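Tb427.07.360- putative uncharacterized metacyclic invariant surface protein from Trypanosoma brucei (Trypanosoma brucei, PDB 5VTL) is of unknown function but belongs to the invariant surface proteins of the metacyclic trypanosome and folds into an extended, almost entirely helical rod. Local coordinates at residues Ala32-Asp37 / Arg183-Arg188; Asp37-Arg42 / Ser78-Ala83. All coordinates share one frame; numbering follows the deposited sequence.

Contact 1. Residues Ala32-Asp37 / Arg183-Arg188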
ATOM      1  N   ALA A  32      -2.521   6.211  -6.480  1.00 12.60           N
ATOM      2  CA  ALA A  32      -2.915   7.239  -7.445  1.00  9.16           C
ATOM      3  C   ALA A  32      -1.972   7.284  -8.641  1.00  8.19           C
ATOM      4  O   ALA A  32      -2.422   7.434  -9.793  1.00  9.12           O
ATOM      5  CB  ALA A  32      -2.966   8.608  -6.782  1.00 12.50           C
ATOM      6  N   ALA A  33      -0.675   7.151  -8.383  1.00  8.71           N
ATOM      7  CA  ALA A  33       0.310   7.157  -9.463  1.00  6.23           C
ATOM      8  C   ALA A  33       0.101   5.947 -10.356  1.00  6.81           C
ATOM      9  O   ALA A  33       0.284   6.016 -11.579  1.00  8.32           O
ATOM     10  CB  ALA A  33       1.727   7.168  -8.906  1.00  9.38           C
ATOM     11  N   ASN A  34      -0.259   4.826  -9.745  1.00  7.53           N
ATOM     12  CA  ASN A  34      -0.493   3.600 -10.524  1.00  8.37           C
ATOM     13  C   ASN A  34      -1.666   3.752 -11.482  1.00  8.51           C
ATOM     14  O   ASN A  34      -1.619   3.255 -12.609  1.00  7.36           O
ATOM     15  CB  ASN A  34      -0.686   2.398  -9.608  1.00  9.92           C
ATOM     16  CG  ASN A  34       0.631   1.844  -9.082  1.00 13.26           C
ATOM     17  OD1 ASN A  34       1.669   1.941  -9.741  1.00 21.83           O
ATOM     18  ND2 ASN A  34       0.581   1.209  -7.923  1.00 18.63           N
ATOM     19  N   VAL A  35      -2.704   4.457 -11.042  1.00  9.64           N
ATOM     20  CA  VAL A  35      -3.866   4.736 -11.891  1.00  8.95           C
ATOM     21  C   VAL A  35      -3.480   5.647 -13.025  1.00 10.50           C
ATOM     22  O   VAL A  35      -3.848   5.422 -14.178  1.00  8.05           O
ATOM     23  CB  VAL A  35      -5.013   5.374 -11.093  1.00 13.24           C
ATOM     24  CG1 VAL A  35      -6.110   5.958 -12.022  1.00 12.68           C
ATOM     25  CG2 VAL A  35      -5.604   4.339 -10.168  1.00 12.84           C
ATOM     26  N   SER A  36      -2.706   6.674 -12.707  1.00  8.59           N
ATOM     27  CA  SER A  36      -2.303   7.634 -13.717  1.00 10.68           C
ATOM     28  C   SER A  36      -1.531   6.908 -14.806  1.00  9.30           C
ATOM     29  O   SER A  36      -1.722   7.143 -16.011  1.00 10.19           O
ATOM     30  CB  SER A  36      -1.418   8.705 -13.085  1.00 10.14           C
ATOM     31  OG  SER A  36      -2.172   9.571 -12.267  1.00 41.05           O
ATOM     32  N   ASP A  37      -0.669   5.993 -14.377  1.00  9.14           N
ATOM     33  CA  ASP A  37       0.151   5.264 -15.333  1.00  8.75           C
ATOM     34  C   ASP A  37      -0.678   4.240 -16.143  1.00  7.68           C
ATOM     35  O   ASP A  37      -0.418   4.011 -17.341  1.00  9.20           O
ATOM     36  CB  ASP A  37       1.311   4.580 -14.636  1.00  9.70           C
ATOM     37  CG  ASP A  37       2.393   4.170 -15.612  1.00 34.90           C
ATOM     38  OD1 ASP A  37       3.057   5.069 -16.178  1.00 32.73           O
ATOM     39  OD2 ASP A  37       2.570   2.955 -15.838  1.00 29.10           O
ATOM     40  N   ARG A 183      -3.213  -4.442  -5.557  1.00  8.31           N
ATOM     41  CA  ARG A 183      -4.129  -4.606  -6.690  1.00  7.89           C
ATOM     42  C   ARG A 183      -3.978  -3.482  -7.695  1.00  8.36           C
ATOM     43  O   ARG A 183      -4.023  -3.707  -8.915  1.00  7.85           O
ATOM     44  CB  ARG A 183      -5.583  -4.704  -6.214  1.00  8.71           C
ATOM     45  CG  ARG A 183      -5.889  -6.028  -5.569  1.00 11.76           C
ATOM     46  CD  ARG A 183      -7.376  -6.270  -5.424  1.00  9.51           C
ATOM     47  NE  ARG A 183      -8.099  -5.240  -4.678  1.00 10.33           N
ATOM     48  CZ  ARG A 183      -8.266  -5.228  -3.355  1.00  9.39           C
ATOM     49  NH1 ARG A 183      -8.973  -4.254  -2.795  1.00 11.03           N
ATOM     50  NH2 ARG A 183      -7.715  -6.170  -2.591  1.00  8.75           N
ATOM     51  N   ALA A 184      -3.763  -2.269  -7.185  1.00  6.63           N
ATOM     52  CA  ALA A 184      -3.535  -1.103  -8.030  1.00  7.48           C
ATOM     53  C   ALA A 184      -2.241  -1.250  -8.836  1.00  5.41           C
ATOM     54  O   ALA A 184      -2.204  -0.943 -10.030  1.00  8.02           O
ATOM     55  CB  ALA A 184      -3.482   0.164  -7.178  1.00  8.78           C
ATOM     56  N   SER A 185      -1.190  -1.722  -8.180  1.00  6.04           N
ATOM     57  CA  SER A 185       0.100  -1.918  -8.820  1.00  7.97           C
ATOM     58  C   SER A 185       0.003  -3.012  -9.881  1.00  7.29           C
ATOM     59  O   SER A 185       0.541  -2.892 -10.992  1.00  7.88           O
ATOM     60  CB  SER A 185       1.135  -2.327  -7.774  1.00 14.08           C
ATOM     61  OG  SER A 185       2.361  -2.630  -8.405  1.00 16.50           O
ATOM     62  N   GLU A 186      -0.695  -4.090  -9.547  1.00  6.20           N
ATOM     63  CA  GLU A 186      -0.802  -5.208 -10.490  1.00  8.23           C
ATOM     64  C   GLU A 186      -1.589  -4.795 -11.743  1.00 10.14           C
ATOM     65  O   GLU A 186      -1.234  -5.187 -12.862  1.00  6.86           O
ATOM     66  CB  GLU A 186      -1.411  -6.431  -9.811  1.00  8.85           C
ATOM     67  CG  GLU A 186      -0.439  -7.117  -8.851  1.00  8.97           C
ATOM     68  CD  GLU A 186      -1.093  -8.103  -7.905  1.00 36.58           C
ATOM     69  OE1 GLU A 186      -2.344  -8.173  -7.867  1.00 30.50           O
ATOM     70  OE2 GLU A 186      -0.340  -8.797  -7.174  1.00 29.05           O
ATOM     71  N   ALA A 187      -2.637  -3.993 -11.547  1.00  7.95           N
ATOM     72  CA  ALA A 187      -3.442  -3.460 -12.641  1.00  6.80           C
ATOM     73  C   ALA A 187      -2.612  -2.574 -13.559  1.00  6.18           C
ATOM     74  O   ALA A 187      -2.718  -2.636 -14.781  1.00  5.69           O
ATOM     75  CB  ALA A 187      -4.629  -2.680 -12.095  1.00 10.54           C
ATOM     76  N   ARG A 188      -1.765  -1.749 -12.975  1.00  6.59           N
ATOM     77  CA  ARG A 188      -0.875  -0.933 -13.770  1.00  8.24           C
ATOM     78  C   ARG A 188       0.102  -1.783 -14.599  1.00  4.63           C
ATOM     79  O   ARG A 188       0.343  -1.510 -15.764  1.00  6.66           O
ATOM     80  CB  ARG A 188      -0.091   0.009 -12.862  1.00 10.04           C
ATOM     81  CG  ARG A 188       0.966   0.850 -13.619  1.00 13.05           C
ATOM     82  CD  ARG A 188       2.165   1.162 -12.746  1.00 26.99           C
ATOM     83  NE  ARG A 188       3.323   1.548 -13.551  1.00 30.51           N
ATOM     84  CZ  ARG A 188       4.410   0.801 -13.757  1.00 22.78           C
ATOM     85  NH1 ARG A 188       5.386   1.283 -14.517  1.00 34.69           N
ATOM     86  NH2 ARG A 188       4.543  -0.407 -13.205  1.00 26.71           N
TER

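Contact 2. Residues Asp37-Arg42 / Ser78-Ala83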
ATOM      1  N   ASP A  37      -0.669   5.993 -14.377  1.00  9.14           N
ATOM      2  CA  ASP A  37       0.151   5.264 -15.333  1.00  8.75           C
ATOM      3  C   ASP A  37      -0.678   4.240 -16.143  1.00  7.68           C
ATOM      4  O   ASP A  37      -0.418   4.011 -17.341  1.00  9.20           O
ATOM      5  CB  ASP A  37       1.311   4.580 -14.636  1.00  9.70           C
ATOM      6  CG  ASP A  37       2.393   4.170 -15.612  1.00 34.90           C
ATOM      7  OD1 ASP A  37       3.057   5.069 -16.178  1.00 32.73           O
ATOM      8  OD2 ASP A  37       2.570   2.955 -15.838  1.00 29.10           O
ATOM      9  N   ALA A  38      -1.668   3.632 -15.493  1.00  5.86           N
ATOM     10  CA  ALA A  38      -2.557   2.706 -16.175  1.00 13.16           C
ATOM     11  C   ALA A  38      -3.359   3.422 -17.269  1.00 11.79           C
ATOM     12  O   ALA A  38      -3.531   2.883 -18.361  1.00  5.69           O
ATOM     13  CB  ALA A  38      -3.502   1.999 -15.184  1.00  9.75           C
ATOM     14  N   SER A  39      -3.826   4.637 -16.982  1.00  5.97           N
ATOM     15  CA  SER A  39      -4.548   5.424 -17.972  1.00  4.99           C
ATOM     16  C   SER A  39      -3.626   5.789 -19.131  1.00  7.33           C
ATOM     17  O   SER A  39      -4.044   5.776 -20.304  1.00  9.16           O
ATOM     18  CB  SER A  39      -5.158   6.679 -17.329  1.00  6.68           C
ATOM     19  OG  SER A  39      -6.100   6.332 -16.338  1.00  8.85           O
ATOM     20  N   LYS A  40      -2.370   6.098 -18.819  1.00  5.93           N
ATOM     21  CA  LYS A  40      -1.420   6.467 -19.848  1.00  8.52           C
ATOM     22  C   LYS A  40      -1.199   5.242 -20.771  1.00 12.79           C
ATOM     23  O   LYS A  40      -1.063   5.375 -21.996  1.00  7.85           O
ATOM     24  CB  LYS A  40      -0.104   6.918 -19.232  1.00 14.74           C
ATOM     25  CG  LYS A  40       0.936   7.359 -20.259  1.00 36.59           C
ATOM     26  CD  LYS A  40       2.244   7.859 -19.616  1.00 56.11           C
ATOM     27  CE  LYS A  40       2.091   9.155 -18.832  1.00 48.20           C
ATOM     28  NZ  LYS A  40       1.744  10.333 -19.684  1.00 71.69           N
ATOM     29  N   ALA A  41      -1.178   4.054 -20.176  1.00  9.56           N
ATOM     30  CA  ALA A  41      -0.998   2.825 -20.953  1.00  5.66           C
ATOM     31  C   ALA A  41      -2.181   2.580 -21.882  1.00  6.63           C
ATOM     32  O   ALA A  41      -2.023   2.178 -23.026  1.00  6.47           O
ATOM     33  CB  ALA A  41      -0.773   1.630 -20.021  1.00 11.13           C
ATOM     34  N   ARG A  42      -3.376   2.828 -21.389  1.00  5.42           N
ATOM     35  CA  ARG A  42      -4.557   2.650 -22.201  1.00  5.81           C
ATOM     36  C   ARG A  42      -4.547   3.660 -23.352  1.00  9.10           C
ATOM     37  O   ARG A  42      -4.893   3.338 -24.496  1.00  8.41           O
ATOM     38  CB  ARG A  42      -5.802   2.787 -21.325  1.00  3.94           C
ATOM     39  CG  ARG A  42      -7.149   2.704 -22.067  1.00  7.24           C
ATOM     40  CD  ARG A  42      -7.686   4.065 -22.488  1.00  8.94           C
ATOM     41  NE  ARG A  42      -7.922   4.900 -21.326  1.00 11.22           N
ATOM     42  CZ  ARG A  42      -8.046   6.221 -21.346  1.00 11.00           C
ATOM     43  NH1 ARG A  42      -7.955   6.903 -22.482  1.00 10.37           N
ATOM     44  NH2 ARG A  42      -8.226   6.867 -20.206  1.00 13.90           N
ATOM     45  N   SER A  78      -9.717  -2.790 -19.298  1.00  7.93           N
ATOM     46  CA  SER A  78     -10.090  -3.530 -18.106  1.00  7.00           C
ATOM     47  C   SER A  78      -9.110  -3.312 -16.956  1.00 10.69           C
ATOM     48  O   SER A  78      -9.530  -3.148 -15.803  1.00 11.15           O
ATOM     49  CB  SER A  78     -10.239  -5.020 -18.401  1.00 14.38           C
ATOM     50  OG  SER A  78     -11.200  -5.238 -19.420  1.00 17.27           O
ATOM     51  N   ALA A  79      -7.812  -3.287 -17.261  1.00  7.11           N
ATOM     52  CA  ALA A  79      -6.779  -3.073 -16.244  1.00  8.94           C
ATOM     53  C   ALA A  79      -6.856  -1.671 -15.654  1.00  9.00           C
ATOM     54  O   ALA A  79      -6.727  -1.488 -14.430  1.00  7.92           O
ATOM     55  CB  ALA A  79      -5.370  -3.322 -16.838  1.00  7.28           C
ATOM     56  N   GLU A  80      -7.089  -0.683 -16.513  1.00  6.72           N
ATOM     57  CA  GLU A  80      -7.322   0.692 -16.045  1.00  7.86           C
ATOM     58  C   GLU A  80      -8.483   0.781 -15.058  1.00  7.90           C
ATOM     59  O   GLU A  80      -8.386   1.399 -13.990  1.00  8.13           O
ATOM     60  CB  GLU A  80      -7.580   1.627 -17.221  1.00 11.82           C
ATOM     61  CG  GLU A  80      -7.865   3.076 -16.797  1.00  8.01           C
ATOM     62  CD  GLU A  80      -8.128   3.992 -17.963  1.00 10.17           C
ATOM     63  OE1 GLU A  80      -7.999   5.228 -17.796  1.00  8.31           O
ATOM     64  OE2 GLU A  80      -8.446   3.485 -19.066  1.00 10.80           O
ATOM     65  N   ASN A  81      -9.605   0.179 -15.409  1.00  6.59           N
ATOM     66  CA  ASN A  81     -10.739   0.195 -14.517  1.00  8.55           C
ATOM     67  C   ASN A  81     -10.452  -0.555 -13.224  1.00 10.83           C
ATOM     68  O   ASN A  81     -10.838  -0.110 -12.145  1.00 10.61           O
ATOM     69  CB  ASN A  81     -11.971  -0.343 -15.222  1.00 13.11           C
ATOM     70  CG  ASN A  81     -12.515   0.640 -16.240  1.00 20.74           C
ATOM     71  OD1 ASN A  81     -12.487   1.857 -16.018  1.00 24.54           O
ATOM     72  ND2 ASN A  81     -13.007   0.125 -17.369  1.00 27.26           N
ATOM     73  N   ALA A  82      -9.741  -1.677 -13.324  1.00  8.57           N
ATOM     74  CA  ALA A  82      -9.298  -2.397 -12.132  1.00  7.11           C
ATOM     75  C   ALA A  82      -8.425  -1.506 -11.232  1.00 10.02           C
ATOM     76  O   ALA A  82      -8.599  -1.491 -10.008  1.00  8.60           O
ATOM     77  CB  ALA A  82      -8.548  -3.651 -12.530  1.00  7.27           C
ATOM     78  N   ALA A  83      -7.518  -0.737 -11.838  1.00  7.81           N
ATOM     79  CA  ALA A  83      -6.686   0.198 -11.079  1.00  8.64           C
ATOM     80  C   ALA A  83      -7.544   1.242 -10.354  1.00  9.68           C
ATOM     81  O   ALA A  83      -7.316   1.564  -9.176  1.00 10.58           O
ATOM     82  CB  ALA A  83      -5.696   0.894 -11.982  1.00  9.30           C
TER

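Contact 1. Residues Ala32-Asp37 / Arg183-Arg188
Ala184 and Ser185 open the contact from helix 157-209, packing against the side chain of Asn34 on helix 4-58. The carbonyl O of Ala184 sits 3.7 Å from CB of Asn34, and CB of Ala184 approaches the amide nitrogen. One residue on, the amide packs against the backbone of Ser185, Asn34 ND2 lying 3.3 Å from Ser185 CA. The neighbouring Ser185 N is also close to ND2, but both are donors and do not bond. The two segments run nearly parallel, 19° apart with axes 8.6 Å from each other, as parts of the first and last long helices of the elongated bundle; Ala187 packs on Ala83 of helix 63-102, the long helix between them in sequence. Arg188 then reaches across to helix 4-58. Its CG stands anti to the backbone N (chi1 176°), and the chain bends at chi2 and crosses the Asn34 side chain at about a right angle, with CD 3.1 Å from Asn34 OD1. Arg188 NE meets Asp37 OD2 at 2.8 Å in a salt bridge whose hydrogen bond is weak, the N-H...O angle being only 128°. The other carboxylate oxygen, Asp37 OD1, is taken by NH2 of Arg192, so two arginines of the same helix share this aspartate.

Contact 2. Residues Asp37-Arg42 / Ser78-Ala83
Ala38 and Glu80 mark the closest backbone approach, their CA atoms 5.2 Å apart, where the segments 37-42 and 78-83 run antiparallel at 165°, their axes 8.8 Å apart. This is the pairing of helix 4-58 with helix 63-102, the first two long helices of the elongated bundle, and small residues let them come close: CB of Ala38 rests 4.0 Å from CB of Ala83 and also lies against CA of Glu80. Ala41, one turn along from Ala38, packs instead on Ala191 of helix 157-209.

Beside this apolar patch, the buried Glu80 side chain stretches across to helix 4-58, extended beyond CG, with CG anti to the backbone N (chi1 179°). Arg42 takes its carboxylate side-on with two nitrogens, the guanidinium and carboxylate planes only 23° apart. NE donates to Glu80 OE2 at 2.7 Å, and NH2 donates to Glu80 OE1 at 2.9 Å; both bonds are nearly straight, and both oxygens lie close to the guanidinium plane. This double grip would be expected to favour the charged carboxylate and limits its rotation. The remaining guanidinium nitrogen, NH1, bonds to Gln46 one turn further along the same helix. Ser39 supplies a third bond to the carboxylate: its OG donates to Glu80 OE1 at 2.6 Å, reaching that oxygen on the anti side, whereas Arg42 NH2 uses the syn lone pair.

From the N terminus, helix 4-58 passes first through 32-37 and then through 37-42, the two segments meeting at Asp37. The chain turns back into helix 63-102, where 78-83 closes the shorter loop, contact 2, with 35 residues between its segments. It then runs through helices 105-116, 123-130 and 141-154 before helix 157-209 brings 183-188 alongside and closes contact 1 over 145 residues, so the shorter closure lies wholly within the longer. The contact centres are 7 Å apart, and the contacts touch directly: Ala187 CB packs 3.4 Å from Ala79 O. Together they join all three long helices of the bundle at neighbouring levels.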